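Local structure of cellulase (3B7M) at residues F99-P104 with Y189-Q194; G16-V21 with I62-P67; D77-W82 with E168-A173. The protein probably hydrolyses internal beta-1,4 bonds of cellulose as a thermostable family 12 endoglucanase engineered to work at moderate temperatures. All blocks are in the same frame, centred on the assembly; numbering follows the deposited sequence. Where two conformers were deposited one is given.

Interaction 1 of 3, residues F99-P104 with Y189-Q194; sequences FFAANP and YLLSVQ
The carbonyl oxygen of Tyr-189 has two grips. Ala-101 N donates to Tyr-189 O at 3.0 Å, and the CA-H of Phe-100 leans on Tyr-189 O with its carbon at 3.1 Å. In return Tyr-189 N bonds to Ala-101 O at 2.8 Å, reaching it from 33° above the carbonyl plane. Further along, Leu-191 N meets Phe-99 O at 2.8 Å, while Phe-99 N donates to Ser-192 O.

The side chains divide between two faces. On the buried one, Phe-100 and Leu-190 lie alongside each other and point the same way, with Phe-100 CE2 3.9 Å from Leu-190 CD1. On the other, Ala-101 CB meets Leu-191 CD1 at 3.8 Å. Gln-194 OE1 sits at the ring edge of Phe-99, 3.6 Å from Phe-99 CE2, with the amide plane turned 81° from the ring. Gln-194 NE2 is tied to Gln-63. At the strand end, Pro-104 folds back over one face of Tyr-189. Pro-104 CG lies 3.7 Å from the Tyr-189 ring centroid, 12° off the normal, a CH-pi contact.

This is antiparallel strand pairing in a beta-jelly-roll. Phe-100 and Leu-190 face the core, and Phe-99 and Gln-194 lie on the side that probably forms the substrate cleft, as in family 12 relatives.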
ATOM      1  N   PHE A  99       2.556  -7.124  -2.649  1.00 19.13           N
ATOM      2  CA  PHE A  99       3.144  -7.667  -3.879  1.00 20.06           C
ATOM      3  C   PHE A  99       3.361  -9.179  -3.873  1.00 19.37           C
ATOM      4  O   PHE A  99       3.855  -9.743  -2.889  1.00 18.46           O
ATOM      5  CB  PHE A  99       4.443  -6.940  -4.219  1.00 21.45           C
ATOM      6  CG  PHE A  99       4.225  -5.546  -4.719  1.00 24.86           C
ATOM      7  CD1 PHE A  99       3.875  -5.320  -6.055  1.00 27.91           C
ATOM      8  CD2 PHE A  99       4.346  -4.456  -3.860  1.00 26.39           C
ATOM      9  CE1 PHE A  99       3.657  -4.022  -6.524  1.00 29.28           C
ATOM     10  CE2 PHE A  99       4.136  -3.151  -4.323  1.00 27.88           C
ATOM     11  CZ  PHE A  99       3.792  -2.935  -5.652  1.00 27.73           C
ATOM     12  N   PHE A 100       2.973  -9.813  -4.982  1.00 19.14           N
ATOM     13  CA  PHE A 100       3.109 -11.252  -5.184  1.00 19.19           C
ATOM     14  C   PHE A 100       3.909 -11.510  -6.439  1.00 20.01           C
ATOM     15  O   PHE A 100       3.764 -10.787  -7.426  1.00 19.81           O
ATOM     16  CB  PHE A 100       1.748 -11.921  -5.360  1.00 18.95           C
ATOM     17  CG  PHE A 100       0.798 -11.669  -4.230  1.00 19.40           C
ATOM     18  CD1 PHE A 100       0.029 -10.512  -4.196  1.00 18.44           C
ATOM     19  CD2 PHE A 100       0.675 -12.580  -3.197  1.00 19.11           C
ATOM     20  CE1 PHE A 100      -0.862 -10.277  -3.141  1.00 19.08           C
ATOM     21  CE2 PHE A 100      -0.212 -12.344  -2.145  1.00 19.74           C
ATOM     22  CZ  PHE A 100      -0.981 -11.191  -2.134  1.00 19.04           C
ATOM     23  N   ALA A 101       4.734 -12.556  -6.410  1.00 20.34           N
ATOM     24  CA  ALA A 101       5.473 -12.977  -7.592  1.00 20.75           C
ATOM     25  C   ALA A 101       5.571 -14.498  -7.657  1.00 21.23           C
ATOM     26  O   ALA A 101       5.702 -15.177  -6.625  1.00 20.63           O
ATOM     27  CB  ALA A 101       6.858 -12.356  -7.599  1.00 20.77           C
ATOM     28  N   ALA A 102       5.502 -15.029  -8.875  1.00 21.83           N
ATOM     29  CA  ALA A 102       5.714 -16.449  -9.095  1.00 23.25           C
ATOM     30  C   ALA A 102       7.150 -16.824  -8.724  1.00 24.06           C
ATOM     31  O   ALA A 102       7.398 -17.881  -8.138  1.00 23.61           O
ATOM     32  CB  ALA A 102       5.423 -16.809 -10.546  1.00 23.60           C
ATOM     33  N   ASN A 103       8.080 -15.939  -9.049  1.00 25.20           N
ATOM     34  CA  ASN A 103       9.496 -16.245  -8.943  1.00 27.98           C
ATOM     35  C   ASN A 103      10.224 -15.162  -8.167  1.00 29.48           C
ATOM     36  O   ASN A 103      10.483 -14.086  -8.725  1.00 29.91           O
ATOM     37  CB  ASN A 103      10.096 -16.356 -10.353  1.00 28.01           C
ATOM     38  CG  ASN A 103      11.421 -17.124 -10.388  1.00 29.44           C
ATOM     39  OD1 ASN A 103      12.008 -17.455  -9.351  1.00 30.12           O
ATOM     40  ND2 ASN A 103      11.897 -17.405 -11.600  1.00 27.98           N
ATOM     41  N   PRO A 104      10.598 -15.447  -6.897  1.00 31.06           N
ATOM     42  CA  PRO A 104      11.294 -14.432  -6.067  1.00 32.53           C
ATOM     43  C   PRO A 104      12.660 -14.078  -6.651  1.00 33.82           C
ATOM     44  O   PRO A 104      13.284 -13.078  -6.255  1.00 34.44           O
ATOM     45  CB  PRO A 104      11.484 -15.130  -4.714  1.00 32.50           C
ATOM     46  CG  PRO A 104      10.606 -16.371  -4.761  1.00 31.21           C
ATOM     47  CD  PRO A 104      10.450 -16.737  -6.199  1.00 30.63           C
ATOM     48  N   TYR A 189       4.425 -16.330  -4.433  1.00 21.04           N
ATOM     49  CA  TYR A 189       4.990 -15.917  -3.164  1.00 20.27           C
ATOM     50  C   TYR A 189       4.476 -14.531  -2.790  1.00 20.25           C
ATOM     51  O   TYR A 189       4.348 -13.661  -3.654  1.00 19.72           O
ATOM     52  CB  TYR A 189       6.519 -15.861  -3.266  1.00 20.74           C
ATOM     53  CG  TYR A 189       7.178 -17.200  -3.472  1.00 20.41           C
ATOM     54  CD1 TYR A 189       7.233 -17.786  -4.740  1.00 21.31           C
ATOM     55  CD2 TYR A 189       7.734 -17.888  -2.407  1.00 19.89           C
ATOM     56  CE1 TYR A 189       7.829 -19.017  -4.942  1.00 18.73           C
ATOM     57  CE2 TYR A 189       8.344 -19.128  -2.597  1.00 21.89           C
ATOM     58  CZ  TYR A 189       8.383 -19.683  -3.871  1.00 21.27           C
ATOM     59  OH  TYR A 189       8.977 -20.910  -4.065  1.00 21.44           O
ATOM     60  N   LEU A 190       4.189 -14.342  -1.502  1.00 19.51           N
ATOM     61  CA  LEU A 190       3.928 -13.039  -0.923  1.00 19.64           C
ATOM     62  C   LEU A 190       5.264 -12.388  -0.573  1.00 19.36           C
ATOM     63  O   LEU A 190       5.986 -12.875   0.294  1.00 19.23           O
ATOM     64  CB  LEU A 190       3.077 -13.205   0.343  1.00 19.56           C
ATOM     65  CG  LEU A 190       2.788 -11.999   1.244  1.00 20.34           C
ATOM     66  CD1 LEU A 190       2.238 -10.837   0.475  1.00 19.17           C
ATOM     67  CD2 LEU A 190       1.820 -12.394   2.331  1.00 20.56           C
ATOM     68  N   LEU A 191       5.585 -11.287  -1.240  1.00 19.17           N
ATOM     69  CA  LEU A 191       6.891 -10.644  -1.091  1.00 19.58           C
ATOM     70  C   LEU A 191       6.957  -9.553  -0.025  1.00 19.34           C
ATOM     71  O   LEU A 191       7.919  -9.480   0.760  1.00 19.40           O
ATOM     72  CB  LEU A 191       7.344 -10.065  -2.434  1.00 20.07           C
ATOM     73  CG  LEU A 191       7.624 -11.031  -3.595  1.00 22.55           C
ATOM     74  CD1 LEU A 191       8.181 -10.252  -4.770  1.00 25.47           C
ATOM     75  CD2 LEU A 191       8.586 -12.144  -3.201  1.00 23.62           C
ATOM     76  N   SER A 192       5.954  -8.677  -0.015  1.00 18.81           N
ATOM     77  CA  SER A 192       5.954  -7.555   0.910  1.00 18.41           C
ATOM     78  C   SER A 192       4.567  -6.985   1.140  1.00 18.12           C
ATOM     79  O   SER A 192       3.646  -7.192   0.329  1.00 17.96           O
ATOM     80  CB  SER A 192       6.875  -6.440   0.398  1.00 18.56           C
ATOM     81  OG  SER A 192       6.504  -6.049  -0.908  1.00 19.38           O
ATOM     82  N   VAL A 193       4.441  -6.258   2.247  1.00 16.99           N
ATOM     83  CA  VAL A 193       3.216  -5.550   2.590  1.00 17.06           C
ATOM     84  C   VAL A 193       3.624  -4.130   2.909  1.00 16.90           C
ATOM     85  O   VAL A 193       4.459  -3.909   3.802  1.00 16.90           O
ATOM     86  CB  VAL A 193       2.532  -6.137   3.842  1.00 16.84           C
ATOM     87  CG1 VAL A 193       1.356  -5.238   4.275  1.00 16.68           C
ATOM     88  CG2 VAL A 193       2.070  -7.579   3.590  1.00 17.42           C
ATOM     89  N   GLN A 194       3.037  -3.175   2.196  1.00 16.53           N
ATOM     90  CA  GLN A 194       3.315  -1.758   2.425  1.00 16.58           C
ATOM     91  C   GLN A 194       2.022  -1.023   2.689  1.00 15.80           C
ATOM     92  O   GLN A 194       0.974  -1.446   2.208  1.00 15.69           O
ATOM     93  CB  GLN A 194       3.923  -1.119   1.182  1.00 17.07           C
ATOM     94  CG  GLN A 194       4.944  -1.941   0.450  1.00 20.31           C
ATOM     95  CD  GLN A 194       5.471  -1.218  -0.751  1.00 24.02           C
ATOM     96  OE1 GLN A 194       4.720  -0.831  -1.631  1.00 28.27           O
ATOM     97  NE2 GLN A 194       6.774  -1.022  -0.795  1.00 29.37           N
TER

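Interaction 2 of 3, residues G16-V21 with I62-P67; sequences GGRYTV and IQFAIP
Strands 19-21 and 62-65 run antiparallel, and Thr-20 and Gln-63 form a hydrogen-bonded pair, with Thr-20 N to Gln-63 O at 3.0 Å and Gln-63 N to Thr-20 O at 2.8 Å. Val-21 and Ile-62 follow as a non-hydrogen-bonded pair.

The guanidinium of Arg-18 lies flat on the ring of Phe-64, with centres 4.5 Å apart and planes 25° apart. Arg-18 CG is anti to the backbone N (chi1 -164°), and the extended chain carries the group out to that ring. Two bonds fix its rotation. Arg-18 NE donates within its own plane to Tyr-19 OH at 3.1 Å, and Arg-18 NH2 reaches Val-213 O. Tyr-19 OH also bonds to Val-213 N, so the opposite sheet anchors both residues.

The Tyr-19 ring passes obliquely by Phe-64, the planes 74° apart. Tyr-19 CD1 touches Phe-64 CB at 3.7 Å. Behind it, Ile-62 CG1 packs on Tyr-19 CB, also at 3.7 Å.

The other face is polar. Thr-20 and Gln-63 lie alongside each other, and a water joins Thr-20 OG1 to Gln-63 NE2, 2.6 Å from that nitrogen. Gln-63 OE1 is held by Gln-194. A second water donates to Arg-18 O at 2.6 Å and accepts from Ala-65 N, bridging the two segments just beyond the Thr-20 and Gln-63 pair.

Arg-18 and Tyr-19 both face Val-14, a classic beta bulge near one edge of the larger sheet of the jelly-roll sandwich.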
ATOM      1  N   GLY A  16      13.336  -1.348  15.097  1.00 20.27           N
ATOM      2  CA  GLY A  16      14.238  -2.467  15.402  1.00 19.82           C
ATOM      3  C   GLY A  16      14.589  -3.285  14.179  1.00 19.55           C
ATOM      4  O   GLY A  16      14.829  -4.499  14.277  1.00 20.12           O
ATOM      5  N   GLY A  17      14.590  -2.630  13.024  1.00 18.31           N
ATOM      6  CA  GLY A  17      14.915  -3.286  11.764  1.00 17.62           C
ATOM      7  C   GLY A  17      13.744  -3.975  11.073  1.00 17.27           C
ATOM      8  O   GLY A  17      13.909  -4.555   9.996  1.00 16.76           O
ATOM      9  N   ARG A  18      12.567  -3.935  11.693  1.00 16.88           N
ATOM     10  CA  ARG A  18      11.427  -4.681  11.169  1.00 17.15           C
ATOM     11  C   ARG A  18      10.839  -4.076   9.887  1.00 17.16           C
ATOM     12  O   ARG A  18      10.398  -4.810   9.012  1.00 17.36           O
ATOM     13  CB  ARG A  18      10.342  -4.859  12.232  1.00 16.88           C
ATOM     14  CG  ARG A  18       9.334  -5.932  11.861  1.00 18.67           C
ATOM     15  CD  ARG A  18       8.277  -6.079  12.938  1.00 22.51           C
ATOM     16  NE  ARG A  18       7.128  -6.877  12.503  1.00 24.14           N
ATOM     17  CZ  ARG A  18       7.114  -8.203  12.404  1.00 25.11           C
ATOM     18  NH1 ARG A  18       8.205  -8.915  12.680  1.00 25.20           N
ATOM     19  NH2 ARG A  18       6.007  -8.819  12.009  1.00 23.78           N
ATOM     20  N   TYR A  19      10.824  -2.748   9.793  1.00 16.24           N
ATOM     21  CA  TYR A  19      10.185  -2.064   8.663  1.00 16.12           C
ATOM     22  C   TYR A  19      11.129  -1.057   8.028  1.00 15.56           C
ATOM     23  O   TYR A  19      12.131  -0.673   8.625  1.00 14.82           O
ATOM     24  CB  TYR A  19       8.907  -1.323   9.100  1.00 15.59           C
ATOM     25  CG  TYR A  19       7.933  -2.155   9.907  1.00 16.05           C
ATOM     26  CD1 TYR A  19       7.353  -3.295   9.365  1.00 14.44           C
ATOM     27  CD2 TYR A  19       7.574  -1.784  11.211  1.00 14.20           C
ATOM     28  CE1 TYR A  19       6.447  -4.059  10.096  1.00 16.16           C
ATOM     29  CE2 TYR A  19       6.672  -2.561  11.965  1.00 14.92           C
ATOM     30  CZ  TYR A  19       6.114  -3.690  11.395  1.00 16.29           C
ATOM     31  OH  TYR A  19       5.230  -4.485  12.110  1.00 17.55           O
ATOM     32  N   THR A  20      10.805  -0.647   6.808  1.00 15.39           N
ATOM     33  CA  THR A  20      11.539   0.408   6.129  0.50 15.31           C
ATOM     34  C   THR A  20      10.554   1.502   5.733  1.00 15.51           C
ATOM     35  O   THR A  20       9.424   1.206   5.326  1.00 15.07           O
ATOM     36  CB  THR A  20      12.300  -0.124   4.891  0.50 15.48           C
ATOM     37  OG1 THR A  20      11.379  -0.751   3.994  0.50 15.96           O
ATOM     38  CG2 THR A  20      13.368  -1.151   5.304  0.50 14.33           C
ATOM     39  N   VAL A  21      10.969   2.755   5.880  1.00 14.96           N
ATOM     40  CA  VAL A  21      10.142   3.882   5.503  1.00 14.87           C
ATOM     41  C   VAL A  21      10.818   4.574   4.334  1.00 15.39           C
ATOM     42  O   VAL A  21      12.008   4.888   4.414  1.00 15.30           O
ATOM     43  CB  VAL A  21       9.939   4.855   6.690  1.00 15.02           C
ATOM     44  CG1 VAL A  21       9.221   6.113   6.245  1.00 15.18           C
ATOM     45  CG2 VAL A  21       9.157   4.171   7.800  1.00 14.39           C
ATOM     46  N   ILE A  62       5.456   2.816   4.481  1.00 13.56           N
ATOM     47  CA  ILE A  62       6.174   1.938   5.394  1.00 13.86           C
ATOM     48  C   ILE A  62       5.972   0.498   4.923  1.00 15.13           C
ATOM     49  O   ILE A  62       4.852   0.106   4.572  1.00 15.18           O
ATOM     50  CB  ILE A  62       5.745   2.150   6.874  1.00 13.61           C
ATOM     51  CG1 ILE A  62       6.516   1.205   7.810  1.00 12.56           C
ATOM     52  CG2 ILE A  62       4.219   2.056   7.025  1.00 12.43           C
ATOM     53  CD1 ILE A  62       6.478   1.631   9.301  1.00 13.67           C
ATOM     54  N   GLN A  63       7.054  -0.279   4.900  1.00 15.84           N
ATOM     55  CA  GLN A  63       7.042  -1.597   4.270  1.00 18.01           C
ATOM     56  C   GLN A  63       7.533  -2.673   5.224  1.00 18.52           C
ATOM     57  O   GLN A  63       8.496  -2.446   5.955  1.00 18.22           O
ATOM     58  CB  GLN A  63       7.956  -1.589   3.025  1.00 17.79           C
ATOM     59  CG  GLN A  63       8.074  -2.939   2.349  1.00 19.01           C
ATOM     60  CD  GLN A  63       9.146  -3.001   1.274  1.00 21.04           C
ATOM     61  OE1 GLN A  63       8.842  -2.965   0.086  1.00 25.68           O
ATOM     62  NE2 GLN A  63      10.406  -3.128   1.692  1.00 25.18           N
ATOM     63  N   PHE A  64       6.861  -3.825   5.207  1.00 19.03           N
ATOM     64  CA  PHE A  64       7.355  -5.053   5.830  1.00 20.26           C
ATOM     65  C   PHE A  64       7.713  -6.010   4.699  1.00 21.00           C
ATOM     66  O   PHE A  64       6.838  -6.406   3.918  1.00 20.39           O
ATOM     67  CB  PHE A  64       6.290  -5.682   6.761  1.00 20.04           C
ATOM     68  CG  PHE A  64       6.698  -7.014   7.363  1.00 20.85           C
ATOM     69  CD1 PHE A  64       7.788  -7.104   8.231  1.00 20.85           C
ATOM     70  CD2 PHE A  64       5.974  -8.179   7.078  1.00 20.60           C
ATOM     71  CE1 PHE A  64       8.163  -8.338   8.795  1.00 20.82           C
ATOM     72  CE2 PHE A  64       6.344  -9.420   7.628  1.00 20.85           C
ATOM     73  CZ  PHE A  64       7.441  -9.500   8.484  1.00 20.87           C
ATOM     74  N   ALA A  65       9.003  -6.327   4.577  1.00 21.92           N
ATOM     75  CA  ALA A  65       9.462  -7.320   3.608  1.00 23.36           C
ATOM     76  C   ALA A  65       9.386  -8.666   4.306  1.00 24.27           C
ATOM     77  O   ALA A  65       9.833  -8.793   5.448  1.00 24.62           O
ATOM     78  CB  ALA A  65      10.875  -7.023   3.162  1.00 23.26           C
ATOM     79  N   ILE A  66       8.775  -9.650   3.655  1.00 25.76           N
ATOM     80  CA  ILE A  66       8.677 -10.987   4.238  1.00 27.40           C
ATOM     81  C   ILE A  66      10.105 -11.541   4.406  1.00 28.37           C
ATOM     82  O   ILE A  66      10.888 -11.536   3.455  1.00 28.79           O
ATOM     83  CB  ILE A  66       7.763 -11.939   3.403  1.00 27.32           C
ATOM     84  CG1 ILE A  66       6.397 -11.292   3.090  1.00 28.59           C
ATOM     85  CG2 ILE A  66       7.580 -13.299   4.096  1.00 28.18           C
ATOM     86  CD1 ILE A  66       5.524 -10.917   4.274  1.00 27.16           C
ATOM     87  N   PRO A  67      10.458 -11.977   5.626  1.00 29.45           N
ATOM     88  CA  PRO A  67      11.837 -12.369   5.928  1.00 30.61           C
ATOM     89  C   PRO A  67      12.288 -13.646   5.211  1.00 31.61           C
ATOM     90  O   PRO A  67      13.413 -13.694   4.716  1.00 31.68           O
ATOM     91  CB  PRO A  67      11.830 -12.577   7.450  1.00 30.59           C
ATOM     92  CG  PRO A  67      10.534 -12.044   7.935  1.00 30.09           C
ATOM     93  CD  PRO A  67       9.581 -12.127   6.796  1.00 29.83           C
TER
HETATM   94  O   HOH W   1      10.989  -5.021   6.528  1.00 28.03           O
HETATM   95  O   HOH W   2      11.299  -3.349   4.158  1.00 28.07           O

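Interaction 3 of 3, residues D77-W82 with E168-A173; sequences DVRTSW and ELDLKA
The guanidinium of Arg-79 and the carboxylate of Asp-170 are stacked, their planes 16° apart. Asp-170 CB lies over the centre of the guanidinium. Arg-79 NH2 is 3.9 Å from Asp-170 OD2, a long salt bridge of charges alone, because the oxygen is well out of the guanidinium plane.

The true N-H bonds lie at the edge. Arg-79 NE points straight (179°) at the syn lone pair of Asp-77 OD1, at 3.1 Å. Arg-79 NH1 donates to Glu-168 O, also at 3.1 Å. A bend at chi2 (-89°) turns the arginine chain to meet both. The positive charge between two aspartates would probably ease their mutual repulsion. Asp-170 is also the N-cap of helix 171-181, and its OD1 accepts a weak bond from Ala-173 N.

Apolar groups meet on the opposite face. Val-78 and Leu-171 cross at about a right angle, Val-78 CG1 being 3.6 Å from Leu-171 CB. Thr-80 CG2 touches Leu-171 CG at 3.7 Å. The hydroxyl of Thr-80, anti to its backbone N, is held by Ser-212 and Tyr-96. Leu-171 N closes the pairing on Val-78 O at 2.9 Å.

At the other end Ser-81 OG takes Glu-168 N at 3.0 Å, and a water links this hydroxyl to Glu-168 OE1.

Glu-168 and Leu-169 both face Thr-80, a G1 beta bulge. It lies in the edge strand 165-170 of the smaller jelly-roll sheet, just before the capped helix.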
ATOM      1  N   ASP A  77      -2.181 -16.947   8.610  1.00 29.29           N
ATOM      2  CA  ASP A  77      -2.710 -15.715   9.198  1.00 28.62           C
ATOM      3  C   ASP A  77      -1.906 -14.500   8.748  1.00 27.23           C
ATOM      4  O   ASP A  77      -0.686 -14.481   8.883  1.00 27.23           O
ATOM      5  CB  ASP A  77      -2.685 -15.822  10.731  1.00 28.95           C
ATOM      6  CG  ASP A  77      -3.513 -14.739  11.419  1.00 31.87           C
ATOM      7  OD1 ASP A  77      -4.638 -14.431  10.952  1.00 33.59           O
ATOM      8  OD2 ASP A  77      -3.038 -14.202  12.449  1.00 35.86           O
ATOM      9  N   VAL A  78      -2.591 -13.502   8.203  1.00 25.55           N
ATOM     10  CA  VAL A  78      -1.966 -12.224   7.867  1.00 24.30           C
ATOM     11  C   VAL A  78      -2.804 -11.095   8.462  1.00 23.73           C
ATOM     12  O   VAL A  78      -3.957 -10.901   8.078  1.00 23.74           O
ATOM     13  CB  VAL A  78      -1.793 -12.006   6.327  1.00 24.47           C
ATOM     14  CG1 VAL A  78      -0.996 -10.727   6.057  1.00 24.12           C
ATOM     15  CG2 VAL A  78      -1.097 -13.197   5.665  1.00 23.43           C
ATOM     16  N   ARG A  79      -2.224 -10.366   9.410  1.00 22.70           N
ATOM     17  CA  ARG A  79      -2.920  -9.292  10.107  1.00 22.38           C
ATOM     18  C   ARG A  79      -2.145  -7.991  10.028  1.00 21.11           C
ATOM     19  O   ARG A  79      -0.925  -8.004   9.905  1.00 20.78           O
ATOM     20  CB  ARG A  79      -3.109  -9.648  11.581  1.00 22.82           C
ATOM     21  CG  ARG A  79      -3.924 -10.897  11.822  1.00 25.80           C
ATOM     22  CD  ARG A  79      -5.395 -10.601  11.912  1.00 29.65           C
ATOM     23  NE  ARG A  79      -6.166 -11.833  11.753  1.00 32.43           N
ATOM     24  CZ  ARG A  79      -7.479 -11.929  11.913  1.00 34.76           C
ATOM     25  NH1 ARG A  79      -8.203 -10.857  12.238  1.00 33.69           N
ATOM     26  NH2 ARG A  79      -8.070 -13.108  11.747  1.00 36.29           N
ATOM     27  N   THR A  80      -2.862  -6.876  10.119  1.00 19.58           N
ATOM     28  CA  THR A  80      -2.252  -5.561  10.110  1.00 18.66           C
ATOM     29  C   THR A  80      -3.086  -4.512  10.853  1.00 18.52           C
ATOM     30  O   THR A  80      -4.323  -4.562  10.843  1.00 18.60           O
ATOM     31  CB  THR A  80      -1.966  -5.102   8.667  1.00 18.67           C
ATOM     32  OG1 THR A  80      -1.103  -3.966   8.689  1.00 17.05           O
ATOM     33  CG2 THR A  80      -3.268  -4.766   7.921  1.00 18.71           C
ATOM     34  N   SER A  81      -2.401  -3.573  11.502  1.00 17.83           N
ATOM     35  CA  SER A  81      -3.040  -2.384  12.060  1.00 17.95           C
ATOM     36  C   SER A  81      -2.384  -1.112  11.520  1.00 17.44           C
ATOM     37  O   SER A  81      -1.211  -1.115  11.157  1.00 17.99           O
ATOM     38  CB  SER A  81      -2.995  -2.403  13.597  1.00 17.84           C
ATOM     39  OG  SER A  81      -3.470  -3.648  14.084  1.00 20.49           O
ATOM     40  N   TRP A  82      -3.153  -0.030  11.457  1.00 16.55           N
ATOM     41  CA  TRP A  82      -2.666   1.230  10.934  1.00 15.87           C
ATOM     42  C   TRP A  82      -3.616   2.364  11.303  1.00 16.41           C
ATOM     43  O   TRP A  82      -4.832   2.176  11.348  1.00 16.17           O
ATOM     44  CB  TRP A  82      -2.500   1.141   9.413  1.00 14.84           C
ATOM     45  CG  TRP A  82      -1.786   2.291   8.800  1.00 14.07           C
ATOM     46  CD1 TRP A  82      -0.647   2.889   9.263  1.00 13.25           C
ATOM     47  CD2 TRP A  82      -2.136   2.974   7.587  1.00 12.99           C
ATOM     48  NE1 TRP A  82      -0.274   3.909   8.421  1.00 14.21           N
ATOM     49  CE2 TRP A  82      -1.171   3.992   7.389  1.00 12.92           C
ATOM     50  CE3 TRP A  82      -3.178   2.829   6.649  1.00 13.00           C
ATOM     51  CZ2 TRP A  82      -1.205   4.860   6.288  1.00 12.67           C
ATOM     52  CZ3 TRP A  82      -3.215   3.692   5.555  1.00 13.67           C
ATOM     53  CH2 TRP A  82      -2.235   4.702   5.387  1.00 13.57           C
ATOM     54  N   GLU A 168      -6.042  -5.159  13.510  1.00 20.88           N
ATOM     55  CA  GLU A 168      -6.059  -6.585  13.222  1.00 21.84           C
ATOM     56  C   GLU A 168      -6.900  -6.874  11.987  1.00 21.42           C
ATOM     57  O   GLU A 168      -7.657  -7.842  11.962  1.00 21.33           O
ATOM     58  CB  GLU A 168      -6.578  -7.395  14.416  1.00 22.62           C
ATOM     59  CG  GLU A 168      -6.105  -6.900  15.758  1.00 26.88           C
ATOM     60  CD  GLU A 168      -4.888  -7.610  16.253  1.00 33.37           C
ATOM     61  OE1 GLU A 168      -3.903  -7.738  15.487  1.00 34.86           O
ATOM     62  OE2 GLU A 168      -4.923  -8.033  17.438  1.00 37.51           O
ATOM     63  N   LEU A 169      -6.768  -6.030  10.968  1.00 20.72           N
ATOM     64  CA  LEU A 169      -7.415  -6.281   9.689  1.00 20.23           C
ATOM     65  C   LEU A 169      -6.899  -7.601   9.113  1.00 20.00           C
ATOM     66  O   LEU A 169      -5.698  -7.871   9.120  1.00 19.29           O
ATOM     67  CB  LEU A 169      -7.161  -5.139   8.700  1.00 19.92           C
ATOM     68  CG  LEU A 169      -7.869  -5.254   7.341  1.00 19.38           C
ATOM     69  CD1 LEU A 169      -9.370  -5.050   7.477  1.00 19.94           C
ATOM     70  CD2 LEU A 169      -7.284  -4.265   6.339  1.00 20.44           C
ATOM     71  N   ASP A 170      -7.820  -8.424   8.633  1.00 19.88           N
ATOM     72  CA  ASP A 170      -7.464  -9.743   8.125  1.00 20.11           C
ATOM     73  C   ASP A 170      -7.075  -9.623   6.656  1.00 19.54           C
ATOM     74  O   ASP A 170      -7.941  -9.645   5.796  1.00 19.03           O
ATOM     75  CB  ASP A 170      -8.651 -10.690   8.314  1.00 20.10           C
ATOM     76  CG  ASP A 170      -8.369 -12.112   7.848  1.00 22.44           C
ATOM     77  OD1 ASP A 170      -7.280 -12.400   7.291  1.00 23.03           O
ATOM     78  OD2 ASP A 170      -9.273 -12.952   8.046  1.00 25.22           O
ATOM     79  N   LEU A 171      -5.775  -9.497   6.373  1.00 19.55           N
ATOM     80  CA  LEU A 171      -5.328  -9.354   4.985  1.00 19.86           C
ATOM     81  C   LEU A 171      -5.529 -10.626   4.173  1.00 19.98           C
ATOM     82  O   LEU A 171      -5.684 -10.565   2.955  1.00 19.67           O
ATOM     83  CB  LEU A 171      -3.877  -8.889   4.891  1.00 20.06           C
ATOM     84  CG  LEU A 171      -3.549  -7.502   5.435  1.00 20.37           C
ATOM     85  CD1 LEU A 171      -2.059  -7.236   5.275  1.00 21.32           C
ATOM     86  CD2 LEU A 171      -4.379  -6.426   4.745  1.00 19.54           C
ATOM     87  N   LYS A 172      -5.531 -11.769   4.853  1.00 20.24           N
ATOM     88  CA  LYS A 172      -5.726 -13.065   4.195  1.00 21.51           C
ATOM     89  C   LYS A 172      -7.112 -13.194   3.545  1.00 21.05           C
ATOM     90  O   LYS A 172      -7.253 -13.837   2.492  1.00 21.78           O
ATOM     91  CB  LYS A 172      -5.465 -14.220   5.176  1.00 21.71           C
ATOM     92  CG  LYS A 172      -5.457 -15.600   4.522  1.00 22.67           C
ATOM     93  CD  LYS A 172      -5.123 -16.699   5.522  1.00 23.62           C
ATOM     94  CE  LYS A 172      -5.581 -18.083   5.006  1.00 26.88           C
ATOM     95  NZ  LYS A 172      -5.099 -18.304   3.616  1.00 29.03           N
ATOM     96  N   ALA A 173      -8.126 -12.577   4.153  1.00 20.20           N
ATOM     97  CA  ALA A 173      -9.470 -12.531   3.549  1.00 19.68           C
ATOM     98  C   ALA A 173      -9.430 -11.944   2.132  1.00 19.20           C
ATOM     99  O   ALA A 173     -10.047 -12.476   1.223  1.00 18.45           O
ATOM    100  CB  ALA A 173     -10.443 -11.739   4.439  1.00 19.62           C
TER
HETATM  101  O   HOH W   3      -2.527  -6.253  13.736  1.00 26.43           O

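How the interactions relate
From the N terminus, interaction 2 comes first. It closes a loop of 40 residues between 16-21 and 62-67 before the others open. Segment 77-82 then opens interaction 3 and segment 99-104 opens interaction 1. Segment 168-173 closes interaction 3, and 189-194 closes interaction 1, so these two cross. Interactions 1 and 2 belong to the same larger sheet, where strands 61-65 and 189-199 are neighbours. Val-193 O and Phe-64 N probably bond there. Interaction 3 lies in the smaller sheet and reaches across the sandwich, with Leu-171 CD1 packing on Val-193 CG1. Interactions 2 and 3 do not touch.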